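PDB 2WAO: endoglucanase E, which hydrolyses beta-1,4-glucan linkages as a cellulase and, through this family 2 esterase domain, binds cello-oligosaccharides and probably removes acetyl groups from plant polysaccharides. Local coordinates for residues S176-T181 with P190-R195; S131-Y136 with A170-W175; K26-G31 with T199-G204. All blocks are in the same frame, centred on the assembly; numbering follows the deposited sequence.

Interaction 1 (S176-T181 with P190-R195); sequences SGIGLT and PLIMDR. With BGC (beta-D-glucopyranose), chain B; BGC (beta-D-glucopyranose), chain C; FMT (formic acid), chain D.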
loop_
_atom_site.group_PDB
_atom_site.type_symbol
_atom_site.label_atom_id
_atom_site.label_comp_id
_atom_site.label_asym_id
_atom_site.label_seq_id
_atom_site.Cartn_x
_atom_site.Cartn_y
_atom_site.Cartn_z
ATOM N N SER A 176 -0.521 -9.778 1.412
ATOM C CA SER A 176 0.229 -10.741 0.582
ATOM C C SER A 176 -0.529 -12.064 0.432
ATOM O O SER A 176 -1.081 -12.579 1.410
ATOM C CB SER A 176 1.624 -10.976 1.140
ATOM O OG SER A 176 2.495 -9.961 0.689
ATOM N N GLY A 177 -0.622 -12.547 -0.805
ATOM C CA GLY A 177 -1.298 -13.820 -1.123
ATOM C C GLY A 177 -2.816 -13.770 -1.250
ATOM O O GLY A 177 -3.423 -14.791 -1.530
ATOM N N ILE A 178 -3.443 -12.605 -1.032
ATOM C CA ILE A 178 -4.905 -12.527 -1.019
ATOM C C ILE A 178 -5.466 -12.470 -2.457
ATOM O O ILE A 178 -4.784 -11.959 -3.372
ATOM C CB ILE A 178 -5.363 -11.266 -0.216
ATOM C CG1 ILE A 178 -6.726 -11.542 0.450
ATOM C CG2 ILE A 178 -5.346 -9.947 -1.081
ATOM C CD1 ILE A 178 -7.110 -10.477 1.505
ATOM N N GLY A 179 -6.694 -12.937 -2.633
ATOM C CA GLY A 179 -7.342 -12.868 -3.942
ATOM C C GLY A 179 -8.802 -12.499 -3.791
ATOM O O GLY A 179 -9.302 -12.184 -2.675
ATOM N N LEU A 180 -9.485 -12.535 -4.929
ATOM C CA LEU A 180 -10.881 -12.270 -4.986
ATOM C C LEU A 180 -11.704 -13.531 -4.697
ATOM O O LEU A 180 -12.805 -13.435 -4.082
ATOM C CB LEU A 180 -11.294 -11.778 -6.377
ATOM C CG LEU A 180 -10.930 -10.310 -6.495
ATOM C CD1 LEU A 180 -10.720 -9.873 -7.911
ATOM C CD2 LEU A 180 -12.023 -9.458 -5.796
ATOM N N THR A 181 -11.234 -14.676 -5.204
ATOM C CA THR A 181 -11.988 -15.968 -4.974
ATOM C C THR A 181 -11.217 -16.990 -4.153
ATOM O O THR A 181 -11.810 -18.004 -3.682
ATOM C CB THR A 181 -12.384 -16.674 -6.324
ATOM O OG1 THR A 181 -11.211 -17.213 -6.930
ATOM C CG2 THR A 181 -13.050 -15.687 -7.268
ATOM N N PRO A 190 -9.554 -15.283 4.929
ATOM C CA PRO A 190 -10.327 -14.137 4.457
ATOM C C PRO A 190 -9.847 -13.690 3.066
ATOM O O PRO A 190 -8.666 -13.748 2.766
ATOM C CB PRO A 190 -10.010 -13.050 5.497
ATOM C CG PRO A 190 -9.636 -13.873 6.801
ATOM C CD PRO A 190 -8.882 -15.034 6.235
ATOM N N LEU A 191 -10.777 -13.256 2.242
ATOM C CA LEU A 191 -10.447 -12.782 0.893
ATOM C C LEU A 191 -10.465 -11.261 0.938
ATOM O O LEU A 191 -10.782 -10.659 1.981
ATOM C CB LEU A 191 -11.457 -13.347 -0.112
ATOM C CG LEU A 191 -11.454 -14.874 -0.330
ATOM C CD1 LEU A 191 -12.600 -15.312 -1.223
ATOM C CD2 LEU A 191 -10.083 -15.305 -0.909
ATOM N N ILE A 192 -10.168 -10.622 -0.193
ATOM C CA ILE A 192 -9.996 -9.170 -0.128
ATOM C C ILE A 192 -11.256 -8.479 0.405
ATOM O O ILE A 192 -11.159 -7.539 1.243
ATOM C CB ILE A 192 -9.475 -8.590 -1.486
ATOM C CG1 ILE A 192 -9.186 -7.067 -1.320
ATOM C CG2 ILE A 192 -10.467 -8.900 -2.606
ATOM C CD1 ILE A 192 -7.914 -6.859 -0.372
ATOM N N MET A 193 -12.450 -8.910 0.002
ATOM C CA MET A 193 -13.652 -8.173 0.437
ATOM C C MET A 193 -13.915 -8.321 1.930
ATOM O O MET A 193 -14.610 -7.489 2.529
ATOM C CB MET A 193 -14.879 -8.535 -0.389
ATOM C CG MET A 193 -15.062 -7.627 -1.644
ATOM S SD MET A 193 -15.694 -5.967 -1.268
ATOM C CE MET A 193 -17.226 -6.382 -0.433
ATOM N N ASP A 194 -13.342 -9.375 2.523
ATOM C CA ASP A 194 -13.445 -9.606 3.965
ATOM C C ASP A 194 -12.490 -8.708 4.758
ATOM O O ASP A 194 -12.768 -8.386 5.915
ATOM C CB ASP A 194 -13.147 -11.068 4.320
ATOM C CG ASP A 194 -14.007 -12.095 3.537
ATOM O OD1 ASP A 194 -15.224 -11.868 3.376
ATOM O OD2 ASP A 194 -13.444 -13.168 3.105
ATOM N N ARG A 195 -11.341 -8.327 4.198
ATOM C CA ARG A 195 -10.359 -7.520 4.969
ATOM C C ARG A 195 -10.522 -6.026 4.706
ATOM O O ARG A 195 -10.204 -5.189 5.550
ATOM C CB ARG A 195 -8.931 -7.947 4.589
ATOM C CG ARG A 195 -8.638 -9.469 4.862
ATOM C CD ARG A 195 -7.209 -9.647 5.188
ATOM N NE ARG A 195 -6.707 -11.007 5.401
ATOM C CZ ARG A 195 -6.672 -11.611 6.596
ATOM N NH1 ARG A 195 -7.211 -11.035 7.675
ATOM N NH2 ARG A 195 -6.123 -12.821 6.696
HETATM C C2 BGC B . 1.133 -16.340 1.720
HETATM C C3 BGC B . 1.009 -15.432 2.949
HETATM C C4 BGC B . 2.332 -15.353 3.713
HETATM C C5 BGC B . 3.407 -14.869 2.760
HETATM C C6 BGC B . 4.755 -14.631 3.464
HETATM C C1 BGC B . 2.381 -15.959 0.931
HETATM O O2 BGC B . -0.024 -16.271 0.897
HETATM O O3 BGC B . -0.077 -15.833 3.759
HETATM O O4 BGC B . 2.221 -14.401 4.752
HETATM O O5 BGC B . 3.503 -15.898 1.790
HETATM O O6 BGC B . 5.454 -15.839 3.607
HETATM C C2 BGC C . 5.327 -17.762 -2.292
HETATM C C3 BGC C . 4.355 -17.864 -1.125
HETATM C C4 BGC C . 3.564 -16.557 -0.996
HETATM C C5 BGC C . 2.881 -16.251 -2.347
HETATM C C6 BGC C . 1.973 -15.005 -2.352
HETATM C C1 BGC C . 4.574 -17.368 -3.559
HETATM O O2 BGC C . 6.030 -19.000 -2.430
HETATM O O3 BGC C . 5.081 -18.117 0.084
HETATM O O4 BGC C . 2.630 -16.907 -0.102
HETATM O O5 BGC C . 3.888 -16.147 -3.352
HETATM O O6 BGC C . 2.753 -13.870 -2.020
HETATM C C FMT D . -0.122 -11.708 -4.791
HETATM O O1 FMT D . 0.245 -12.313 -3.773
HETATM O O2 FMT D . 0.588 -11.292 -5.717
HETATM O O HOH W 1 -13.401 -11.114 -2.148
#
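I178, G179 and L180, directly after the glycine of the glycan-binding pocket, pack against the N-terminal end of helix 192-195. G177 N donates to a formate oxygen, consistent with the block II glycine that lines the oxyanion hole of SGNH hydrolases. Two successive carbonyls then satisfy the first amides of the helix. G179 O accepts I192 N at 3.1 Å, with a nearly straight N-H...O angle of 164° and the donor almost along the C=O axis; L180 O reaches M193 N through a water that donates to the carbonyl and accepts from the amide. L191 occupies the N-cap, and its own N is bound by D194 OD2 at 2.8 Å from the anti side of the carboxylate. I178 drives CD1 in beside this backbone, 3.5 Å from L191 C, and touches R195 CD at 3.8 Å. P190 CG covers one face of the R195 guanidinium near its rim. L180 and I192 run side by side, CD2 of L180 lying 3.6 Å from I192 CG2. On L191, chi1 (-66°) sets CG anti to the carbonyl carbon and an extended chi2 (173°) then carries CD1 to 3.4 Å from L180 O. L180 also packs on F236 and Y240 of helix 233-250, and D225 of helix 223-226 accepts the amides of L180 and T181.

Interaction 2 (S131-Y136 with A170-W175); sequences SITCAY and ANMIAW. With BGC (beta-D-glucopyranose), chain C; BGC (beta-D-glucopyranose), chain B; FMT (formic acid), chain D.
W175, whose carbonyl O comes within 4.0 Å of S131 N, has an indole that pairs with R195 in a cation-pi contact and meets Y202 edge-to-face. The Y136 ring, in the other segment, stacks on H310 and meets F147 at about 50°. O5 of the chain B glucose lies in plane at its edge, while O6 of the chain C glucose approaches CE1 of Y136 obliquely at 3.4 Å. Y136 OH is held by D308. The segments themselves meet without a hydrogen bond. C134 SG lies against A174, 3.6 Å from its CB and 3.5 Å from its O; A174 CB is also 3.6 Å from T133 OG1, a buried hydroxyl with no polar partner in the model. S131 follows strand 123-129 by one residue, D130, and stands at the start of the short helix, as the nucleophile does in the GDS motif of SGNH hydrolases; H310 would match the family histidine. In the S131 conformer described here, O6 of the chain C glucose donates to S131 OG at 2.6 Å. The helix ends in a Schellman motif at A135, with Y136 N bonded to S131 O at 3.1 Å and A135 N to I132 O. On the other side of the contact, strand 168-174 is the outermost strand of the parallel sheet and bonds to strand 123-129, N171 pairing with I125 and F127, and I173 with F127 and G129.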
loop_
_atom_site.group_PDB
_atom_site.type_symbol
_atom_site.label_atom_id
_atom_site.label_comp_id
_atom_site.label_asym_id
_atom_site.label_seq_id
_atom_site.Cartn_x
_atom_site.Cartn_y
_atom_site.Cartn_z
ATOM N N SER A 131 0.332 -9.103 -2.821
ATOM C CA SER A 131 1.760 -9.042 -2.509
ATOM C C SER A 131 2.476 -7.983 -3.312
ATOM O O SER A 131 3.425 -7.403 -2.839
ATOM C CB SER A 131 2.440 -10.382 -2.795
ATOM O OG SER A 131 1.790 -11.430 -2.091
ATOM N N ILE A 132 2.008 -7.762 -4.559
ATOM C CA ILE A 132 2.635 -6.826 -5.469
ATOM C C ILE A 132 2.494 -5.420 -4.856
ATOM O O ILE A 132 3.459 -4.663 -4.812
ATOM C CB ILE A 132 1.991 -6.894 -6.879
ATOM C CG1 ILE A 132 2.209 -8.306 -7.486
ATOM C CG2 ILE A 132 2.707 -5.837 -7.822
ATOM C CD1 ILE A 132 1.254 -8.629 -8.632
ATOM N N THR A 133 1.316 -5.090 -4.328
ATOM C CA THR A 133 1.159 -3.735 -3.739
ATOM C C THR A 133 1.749 -3.555 -2.365
ATOM O O THR A 133 2.211 -2.469 -2.010
ATOM C CB THR A 133 -0.202 -2.986 -4.102
ATOM O OG1 THR A 133 -0.821 -2.239 -3.028
ATOM C CG2 THR A 133 -1.046 -3.680 -4.986
ATOM N N CYS A 134 1.876 -4.657 -1.650
ATOM C CA CYS A 134 2.708 -4.737 -0.415
ATOM C C CYS A 134 4.220 -4.546 -0.687
ATOM O O CYS A 134 4.981 -4.279 0.254
ATOM C CB CYS A 134 2.486 -6.110 0.263
ATOM S SG CYS A 134 0.842 -6.253 1.024
ATOM N N ALA A 135 4.643 -4.718 -1.947
ATOM C CA ALA A 135 6.064 -4.720 -2.342
ATOM C C ALA A 135 6.824 -5.876 -1.644
ATOM O O ALA A 135 8.010 -5.713 -1.324
ATOM C CB ALA A 135 6.761 -3.387 -2.022
ATOM N N TYR A 136 6.128 -6.992 -1.388
ATOM C CA TYR A 136 6.755 -8.273 -0.976
ATOM C C TYR A 136 8.079 -8.480 -1.742
ATOM O O TYR A 136 8.124 -8.484 -2.997
ATOM C CB TYR A 136 5.766 -9.389 -1.324
ATOM C CG TYR A 136 6.108 -10.843 -1.017
ATOM C CD1 TYR A 136 5.192 -11.633 -0.300
ATOM C CD2 TYR A 136 7.250 -11.456 -1.534
ATOM C CE1 TYR A 136 5.433 -12.945 -0.058
ATOM C CE2 TYR A 136 7.531 -12.838 -1.259
ATOM C CZ TYR A 136 6.584 -13.556 -0.572
ATOM O OH TYR A 136 6.775 -14.896 -0.331
ATOM N N ALA A 170 -1.600 8.264 -0.124
ATOM C CA ALA A 170 -2.083 6.945 -0.552
ATOM C C ALA A 170 -2.354 6.086 0.668
ATOM O O ALA A 170 -1.582 6.121 1.638
ATOM C CB ALA A 170 -1.096 6.278 -1.491
ATOM N N ASN A 171 -3.498 5.395 0.654
ATOM C CA ASN A 171 -3.758 4.314 1.595
ATOM C C ASN A 171 -3.570 2.969 0.832
ATOM O O ASN A 171 -4.133 2.776 -0.252
ATOM C CB ASN A 171 -5.121 4.438 2.266
ATOM C CG ASN A 171 -5.212 5.639 3.236
ATOM O OD1 ASN A 171 -4.213 6.364 3.494
ATOM N ND2 ASN A 171 -6.404 5.854 3.770
ATOM N N MET A 172 -2.754 2.069 1.394
ATOM C CA MET A 172 -2.408 0.814 0.718
ATOM C C MET A 172 -3.077 -0.383 1.391
ATOM O O MET A 172 -2.542 -0.976 2.347
ATOM C CB MET A 172 -0.879 0.624 0.604
ATOM C CG MET A 172 -0.154 1.728 -0.176
ATOM S SD MET A 172 1.657 1.722 -0.001
ATOM C CE MET A 172 2.178 0.252 -0.923
ATOM N N ILE A 173 -4.240 -0.743 0.863
ATOM C CA ILE A 173 -5.064 -1.778 1.468
ATOM C C ILE A 173 -4.717 -3.092 0.781
ATOM O O ILE A 173 -5.364 -3.503 -0.191
ATOM C CB ILE A 173 -6.577 -1.409 1.442
ATOM C CG1 ILE A 173 -6.786 0.015 2.019
ATOM C CG2 ILE A 173 -7.345 -2.461 2.225
ATOM C CD1 ILE A 173 -6.100 0.246 3.412
ATOM N N ALA A 174 -3.659 -3.736 1.292
ATOM C CA ALA A 174 -3.050 -4.851 0.542
ATOM C C ALA A 174 -2.602 -5.922 1.520
ATOM O O ALA A 174 -2.177 -5.630 2.630
ATOM C CB ALA A 174 -1.908 -4.345 -0.281
ATOM N N TRP A 175 -2.674 -7.157 1.074
ATOM C CA TRP A 175 -2.380 -8.315 1.948
ATOM C C TRP A 175 -1.744 -9.369 1.070
ATOM O O TRP A 175 -2.347 -9.787 0.066
ATOM C CB TRP A 175 -3.704 -8.838 2.524
ATOM C CG TRP A 175 -3.510 -9.831 3.643
ATOM C CD1 TRP A 175 -3.178 -11.151 3.512
ATOM C CD2 TRP A 175 -3.689 -9.582 5.043
ATOM N NE1 TRP A 175 -3.125 -11.748 4.773
ATOM C CE2 TRP A 175 -3.445 -10.805 5.720
ATOM C CE3 TRP A 175 -4.021 -8.422 5.803
ATOM C CZ2 TRP A 175 -3.501 -10.915 7.138
ATOM C CZ3 TRP A 175 -4.088 -8.533 7.208
ATOM C CH2 TRP A 175 -3.847 -9.781 7.858
HETATM C C2 BGC C . 5.327 -17.762 -2.292
HETATM C C3 BGC C . 4.355 -17.864 -1.125
HETATM C C4 BGC C . 3.564 -16.557 -0.996
HETATM C C5 BGC C . 2.881 -16.251 -2.347
HETATM C C6 BGC C . 1.973 -15.005 -2.352
HETATM C C1 BGC C . 4.574 -17.368 -3.559
HETATM O O2 BGC C . 6.030 -19.000 -2.430
HETATM O O3 BGC C . 5.081 -18.117 0.084
HETATM O O4 BGC C . 2.630 -16.907 -0.102
HETATM O O5 BGC C . 3.888 -16.147 -3.352
HETATM O O6 BGC C . 2.753 -13.870 -2.020
HETATM C C2 BGC B . 1.133 -16.340 1.720
HETATM C C3 BGC B . 1.009 -15.432 2.949
HETATM C C4 BGC B . 2.332 -15.353 3.713
HETATM C C5 BGC B . 3.407 -14.869 2.760
HETATM C C6 BGC B . 4.755 -14.631 3.464
HETATM C C1 BGC B . 2.381 -15.959 0.931
HETATM O O2 BGC B . -0.024 -16.271 0.897
HETATM O O3 BGC B . -0.077 -15.833 3.759
HETATM O O4 BGC B . 2.221 -14.401 4.752
HETATM O O5 BGC B . 3.503 -15.898 1.790
HETATM O O6 BGC B . 5.454 -15.839 3.607
HETATM C C FMT D . -0.122 -11.708 -4.791
HETATM O O1 FMT D . 0.245 -12.313 -3.773
HETATM O O2 FMT D . 0.588 -11.292 -5.717
#

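Interaction 3 (K26-G31 with T199-G204); sequences KCAWSG and TLPYSG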
loop_
_atom_site.group_PDB
_atom_site.type_symbol
_atom_site.label_atom_id
_atom_site.label_comp_id
_atom_site.label_asym_id
_atom_site.label_seq_id
_atom_site.Cartn_x
_atom_site.Cartn_y
_atom_site.Cartn_z
ATOM N N LYS A 26 -3.017 3.591 16.493
ATOM C CA LYS A 26 -2.659 2.269 16.038
ATOM C C LYS A 26 -2.928 2.161 14.557
ATOM O O LYS A 26 -3.865 2.778 14.045
ATOM C CB LYS A 26 -3.514 1.222 16.735
ATOM C CG LYS A 26 -3.290 1.108 18.238
ATOM C CD LYS A 26 -3.957 -0.162 18.711
ATOM C CE LYS A 26 -4.683 0.140 19.973
ATOM N NZ LYS A 26 -5.300 -1.083 20.557
ATOM N N CYS A 27 -2.084 1.387 13.867
ATOM C CA CYS A 27 -2.236 1.199 12.413
ATOM C C CYS A 27 -1.694 -0.179 12.031
ATOM O O CYS A 27 -1.017 -0.843 12.846
ATOM C CB CYS A 27 -1.540 2.281 11.603
ATOM S SG CYS A 27 0.221 2.133 11.701
ATOM N N ALA A 28 -2.016 -0.613 10.811
ATOM C CA ALA A 28 -1.646 -1.959 10.369
ATOM C C ALA A 28 -1.194 -1.963 8.913
ATOM O O ALA A 28 -0.189 -2.580 8.562
ATOM C CB ALA A 28 -2.802 -2.906 10.545
ATOM N N TRP A 29 -1.920 -1.260 8.058
ATOM C CA TRP A 29 -1.673 -1.419 6.618
ATOM C C TRP A 29 -0.307 -0.929 6.158
ATOM O O TRP A 29 0.230 0.075 6.675
ATOM C CB TRP A 29 -2.784 -0.790 5.792
ATOM C CG TRP A 29 -4.140 -1.406 6.055
ATOM C CD1 TRP A 29 -5.149 -0.856 6.806
ATOM C CD2 TRP A 29 -4.627 -2.680 5.600
ATOM N NE1 TRP A 29 -6.250 -1.705 6.821
ATOM C CE2 TRP A 29 -5.954 -2.825 6.096
ATOM C CE3 TRP A 29 -4.100 -3.695 4.764
ATOM C CZ2 TRP A 29 -6.751 -3.949 5.802
ATOM C CZ3 TRP A 29 -4.886 -4.803 4.477
ATOM C CH2 TRP A 29 -6.199 -4.934 5.004
ATOM N N SER A 30 0.243 -1.632 5.156
ATOM C CA SER A 30 1.469 -1.193 4.469
ATOM C C SER A 30 1.441 0.318 4.213
ATOM O O SER A 30 0.440 0.876 3.769
ATOM C CB SER A 30 1.576 -1.832 3.076
ATOM O OG SER A 30 1.635 -3.218 3.145
ATOM N N GLY A 31 2.572 0.962 4.417
ATOM C CA GLY A 31 2.685 2.340 3.974
ATOM C C GLY A 31 2.002 3.345 4.917
ATOM O O GLY A 31 2.042 4.557 4.646
ATOM N N THR A 199 -9.802 -1.203 9.671
ATOM C CA THR A 199 -8.629 -0.414 10.076
ATOM C C THR A 199 -7.551 -1.380 10.539
ATOM O O THR A 199 -6.409 -1.302 10.091
ATOM C CB THR A 199 -8.968 0.544 11.237
ATOM O OG1 THR A 199 -10.037 1.393 10.815
ATOM C CG2 THR A 199 -7.759 1.392 11.595
ATOM N N LEU A 200 -7.929 -2.265 11.464
ATOM C CA LEU A 200 -7.005 -3.255 12.004
ATOM C C LEU A 200 -7.631 -4.611 11.720
ATOM O O LEU A 200 -8.527 -5.054 12.435
ATOM C CB LEU A 200 -6.762 -3.036 13.501
ATOM C CG LEU A 200 -6.436 -1.606 13.973
ATOM C CD1 LEU A 200 -6.469 -1.560 15.505
ATOM C CD2 LEU A 200 -5.099 -1.133 13.405
ATOM N N PRO A 201 -7.211 -5.232 10.601
ATOM C CA PRO A 201 -7.886 -6.429 10.116
ATOM C C PRO A 201 -7.806 -7.622 11.065
ATOM O O PRO A 201 -8.685 -8.485 11.031
ATOM C CB PRO A 201 -7.194 -6.715 8.758
ATOM C CG PRO A 201 -5.963 -5.900 8.718
ATOM C CD PRO A 201 -6.135 -4.761 9.689
ATOM N N TYR A 202 -6.785 -7.692 11.919
ATOM C CA TYR A 202 -6.666 -8.856 12.825
ATOM C C TYR A 202 -7.607 -8.757 14.009
ATOM O O TYR A 202 -7.994 -9.768 14.590
ATOM C CB TYR A 202 -5.252 -8.970 13.411
ATOM C CG TYR A 202 -4.265 -9.716 12.557
ATOM C CD1 TYR A 202 -4.648 -10.837 11.837
ATOM C CD2 TYR A 202 -2.931 -9.317 12.502
ATOM C CE1 TYR A 202 -3.735 -11.542 11.038
ATOM C CE2 TYR A 202 -2.002 -10.023 11.714
ATOM C CZ TYR A 202 -2.431 -11.141 10.997
ATOM O OH TYR A 202 -1.543 -11.826 10.205
ATOM N N SER A 203 -7.947 -7.527 14.383
ATOM C CA SER A 203 -8.692 -7.312 15.609
ATOM C C SER A 203 -10.103 -6.780 15.432
ATOM O O SER A 203 -10.805 -6.478 16.414
ATOM C CB SER A 203 -7.873 -6.481 16.599
ATOM O OG SER A 203 -7.684 -5.181 16.119
ATOM N N GLY A 204 -10.535 -6.675 14.187
ATOM C CA GLY A 204 -11.939 -6.363 13.912
ATOM C C GLY A 204 -12.338 -4.908 14.105
ATOM O O GLY A 204 -13.510 -4.632 14.351
HETATM O O HOH W 2 -4.152 0.471 9.398
#
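P201 and W29 make a CH-pi contact: CG of the proline ring stands over one face of the indole, 4.0 Å from the centroid of the six-membered ring and 29° off its normal, displaced toward the rim, where W29 CZ2 is the nearest ring atom at 3.6 Å. The proline crosses the indole obliquely. Aliphatic contacts continue from this pair. A28 CB meets P201 CD at 3.9 Å and L200 CD2 at 4.1 Å. The same leucine methyl rests on the backbone of the preceding residue, with L200 CD2 3.8 Å from C27 C. The other methyl of L200, CD1, comes up to K26 CB. Polar contacts are indirect. A water accepts from A28 N at 2.8 Å and donates to T199 O at 3.0 Å, bridging the two backbones, whereas the indole N-H of W29 is taken up by Y198 O, one residue before the 199-204 segment. Strand 26-27 keeps its own backbone pairing within the antiparallel sheet, C27 with V102 and K26 with D18, while P201 also packs on W175. Segment 26-31 belongs to the N-terminal beta-sandwich domain and segment 199-204 to the SGNH-like domain, which makes this a piece of the interdomain interface. With no direct hydrogen bond crossing between the segments, their join rests on the proline over the tryptophan face and on aliphatic contacts of L200 and P201 with K26, C27 and A28, with a single bridging water linking the backbone polar groups.

How the interactions relate
From the N terminus, the chain first passes 26-31 in the N-terminal beta-sandwich; interaction 3 joins it to 199-204, closing by far the longest loop and tying the two domains together. The other two contacts fall within that span and follow one another without crossing. Interaction 2 closes 131-136 onto 170-175, tying the helix after the first strand of the parallel sheet to the outermost strand beside it. Interaction 1 starts at the very next residue and closes a short loop onto helix 192-195. They meet at the pocket, where G177 N probably bonds to S131 OG in the serine conformer described, and W175 touches both R195 of interaction 1 and P201 of interaction 3.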